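Local structure of glycosylation Associate Protein 2 (Streptococcus agalactiae serotype V, 6OYC) at residues B[92-95]-B[96-100]. The protein probably takes part, within the Gap123 complex, in the glycosylation and accessory Sec export of a streptococcal surface protein. Residues are numbered along the deposited sequence; the frame is centred on the assembly and turned at random.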
ATOM      1  N   LYS B  92      -4.970 -19.876 -20.008  1.00 45.37           N
ATOM      2  CA  LYS B  92      -3.919 -20.508 -20.785  1.00 43.14           C
ATOM      3  C   LYS B  92      -2.818 -21.000 -19.858  1.00 45.58           C
ATOM      4  O   LYS B  92      -2.508 -20.358 -18.849  1.00 44.36           O
ATOM      5  CB  LYS B  92      -3.348 -19.536 -21.817  1.00 41.71           C
ATOM      6  CG  LYS B  92      -4.295 -19.200 -22.957  1.00 45.42           C
ATOM      7  CD  LYS B  92      -4.698 -20.448 -23.745  1.00 48.63           C
ATOM      8  CE  LYS B  92      -5.752 -20.126 -24.807  1.00 51.92           C
ATOM      9  NZ  LYS B  92      -6.449 -21.329 -25.357  1.00 57.47           N
ATOM     10  N   HIS B  93      -2.239 -22.154 -20.195  1.00 51.00           N
ATOM     11  CA  HIS B  93      -1.122 -22.717 -19.442  1.00 48.92           C
ATOM     12  C   HIS B  93       0.179 -22.436 -20.181  1.00 44.88           C
ATOM     13  O   HIS B  93       0.384 -22.925 -21.296  1.00 43.85           O
ATOM     14  CB  HIS B  93      -1.273 -24.217 -19.219  1.00 50.31           C
ATOM     15  CG  HIS B  93      -0.190 -24.784 -18.351  1.00 56.96           C
ATOM     16  ND1 HIS B  93      -0.201 -24.660 -16.974  1.00 57.85           N
ATOM     17  CD2 HIS B  93       0.962 -25.426 -18.662  1.00 54.16           C
ATOM     18  CE1 HIS B  93       0.889 -25.220 -16.477  1.00 63.69           C
ATOM     19  NE2 HIS B  93       1.610 -25.693 -17.479  1.00 58.33           N
ATOM     20  N   ALA B  94       1.052 -21.661 -19.553  1.00 44.72           N
ATOM     21  CA  ALA B  94       2.296 -21.237 -20.172  1.00 46.89           C
ATOM     22  C   ALA B  94       3.429 -22.199 -19.835  1.00 45.74           C
ATOM     23  O   ALA B  94       3.533 -22.690 -18.705  1.00 45.79           O
ATOM     24  CB  ALA B  94       2.665 -19.826 -19.710  1.00 43.25           C
ATOM     25  N   THR B  95       4.290 -22.450 -20.821  1.00 42.25           N
ATOM     26  CA  THR B  95       5.478 -23.272 -20.627  1.00 42.94           C
ATOM     27  C   THR B  95       6.670 -22.610 -21.319  1.00 44.57           C
ATOM     28  O   THR B  95       6.552 -21.546 -21.935  1.00 43.08           O
ATOM     29  CB  THR B  95       5.278 -24.690 -21.170  1.00 37.71           C
ATOM     30  OG1 THR B  95       5.183 -24.626 -22.593  1.00 42.98           O
ATOM     31  CG2 THR B  95       4.010 -25.330 -20.634  1.00 34.43           C
ATOM     32  N   GLY B  96       7.829 -23.253 -21.211  1.00 44.01           N
ATOM     33  CA  GLY B  96       9.029 -22.828 -21.903  1.00 39.49           C
ATOM     34  C   GLY B  96       9.437 -21.408 -21.554  1.00 41.77           C
ATOM     35  O   GLY B  96       9.258 -20.930 -20.432  1.00 40.92           O
ATOM     36  N   ILE B  97      10.005 -20.719 -22.545  1.00 40.45           N
ATOM     37  CA  ILE B  97      10.471 -19.361 -22.320  1.00 44.20           C
ATOM     38  C   ILE B  97       9.309 -18.390 -22.182  1.00 42.93           C
ATOM     39  O   ILE B  97       9.477 -17.316 -21.588  1.00 41.64           O
ATOM     40  CB  ILE B  97      11.411 -18.919 -23.452  1.00 42.73           C
ATOM     41  CG1 ILE B  97      10.726 -19.137 -24.803  1.00 39.68           C
ATOM     42  CG2 ILE B  97      12.735 -19.673 -23.359  1.00 44.01           C
ATOM     43  CD1 ILE B  97      10.078 -17.896 -25.362  1.00 42.03           C
ATOM     44  N   THR B  98       8.144 -18.728 -22.747  1.00 39.89           N
ATOM     45  CA  THR B  98       6.950 -17.930 -22.505  1.00 40.25           C
ATOM     46  C   THR B  98       6.689 -17.813 -21.015  1.00 37.43           C
ATOM     47  O   THR B  98       6.566 -16.703 -20.481  1.00 36.14           O
ATOM     48  CB  THR B  98       5.736 -18.538 -23.221  1.00 41.90           C
ATOM     49  OG1 THR B  98       5.948 -18.544 -24.644  1.00 38.70           O
ATOM     50  CG2 THR B  98       4.480 -17.731 -22.891  1.00 39.53           C
ATOM     51  N   GLU B  99       6.634 -18.952 -20.316  1.00 39.74           N
ATOM     52  CA  GLU B  99       6.398 -18.903 -18.879  1.00 43.51           C
ATOM     53  C   GLU B  99       7.518 -18.155 -18.166  1.00 43.16           C
ATOM     54  O   GLU B  99       7.262 -17.407 -17.216  1.00 43.97           O
ATOM     55  CB  GLU B  99       6.234 -20.312 -18.310  1.00 48.83           C
ATOM     56  CG  GLU B  99       6.627 -20.445 -16.835  1.00 48.29           C
ATOM     57  CD  GLU B  99       5.611 -19.808 -15.887  1.00 66.50           C
ATOM     58  OE1 GLU B  99       4.390 -20.060 -16.039  1.00 69.34           O
ATOM     59  OE2 GLU B  99       6.033 -19.051 -14.977  1.00 72.22           O
ATOM     60  N   GLU B 100       8.766 -18.323 -18.615  1.00 40.48           N
ATOM     61  CA  GLU B 100       9.860 -17.593 -17.977  1.00 42.75           C
ATOM     62  C   GLU B 100       9.634 -16.099 -18.094  1.00 39.35           C
ATOM     63  O   GLU B 100       9.838 -15.346 -17.133  1.00 38.61           O
ATOM     64  CB  GLU B 100      11.207 -17.941 -18.612  1.00 43.89           C
ATOM     65  CG  GLU B 100      11.659 -19.385 -18.502  1.00 50.34           C
ATOM     66  CD  GLU B 100      12.949 -19.645 -19.289  1.00 55.38           C
ATOM     67  OE1 GLU B 100      13.091 -20.759 -19.857  1.00 56.12           O
ATOM     68  OE2 GLU B 100      13.808 -18.731 -19.337  1.00 54.42           O
TER
HETATM   69  O   HOH W   1       7.383 -20.999 -24.690  1.00 41.61           O
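Two donors approach the flat carbonyl group of Thr95 from opposite sides of its plane. Over one face stands the backbone N of Glu99, 3.1 Å from Thr95 O; the N-H...O line is nearly straight at 166°, but the donor lies 62° out of the carbonyl plane. On the opposite side of that plane, and tilted less steeply from it, a water donates to Thr95 O at 2.9 Å. That same water accepts from Thr98 N at 3.1 Å, bridging the loop to the first turn of the helix. Thr95 O is therefore gripped by two bonds, one direct and one through solvent. The Glu99 bond has the i-to-i+4 spacing of an alpha-helix, although its approach is steep and Thr95 and Gly96 still have non-helical backbone angles; the next bond, Glu100 N to Gly96 O at 3.2 Å, carries the series on. Gly96, between Thr95 and the helical residues, turns the chain with a positive phi, a backbone shape that favours glycine.

Beside these bonds, Ala94 CB meets Glu99 CB at 3.9 Å. CG of Glu99 is anti to its backbone N (chi1 153°), and a bend at chi2 follows; together they bring the carboxylate back beside the loop, with OE1 3.8 Å from Ala94 O, an acceptor that offers it no bond. On the buried side, the methyl CG2 of Thr98 faces Ala94 CB at 4.2 Å, while its OG1 is hydrogen-bonded to Tyr70 N and its side chain also touches Leu74.

Residues 92-100 carry the chain from strand 86-89 into helix 96-104, the connecting helix of a beta-alpha-beta crossover in the five-stranded parallel sheet. Strand 108-110, at the edge of the sheet, completes that unit, and there Arg109 NH1 is hydrogen-bonded to Lys92 O.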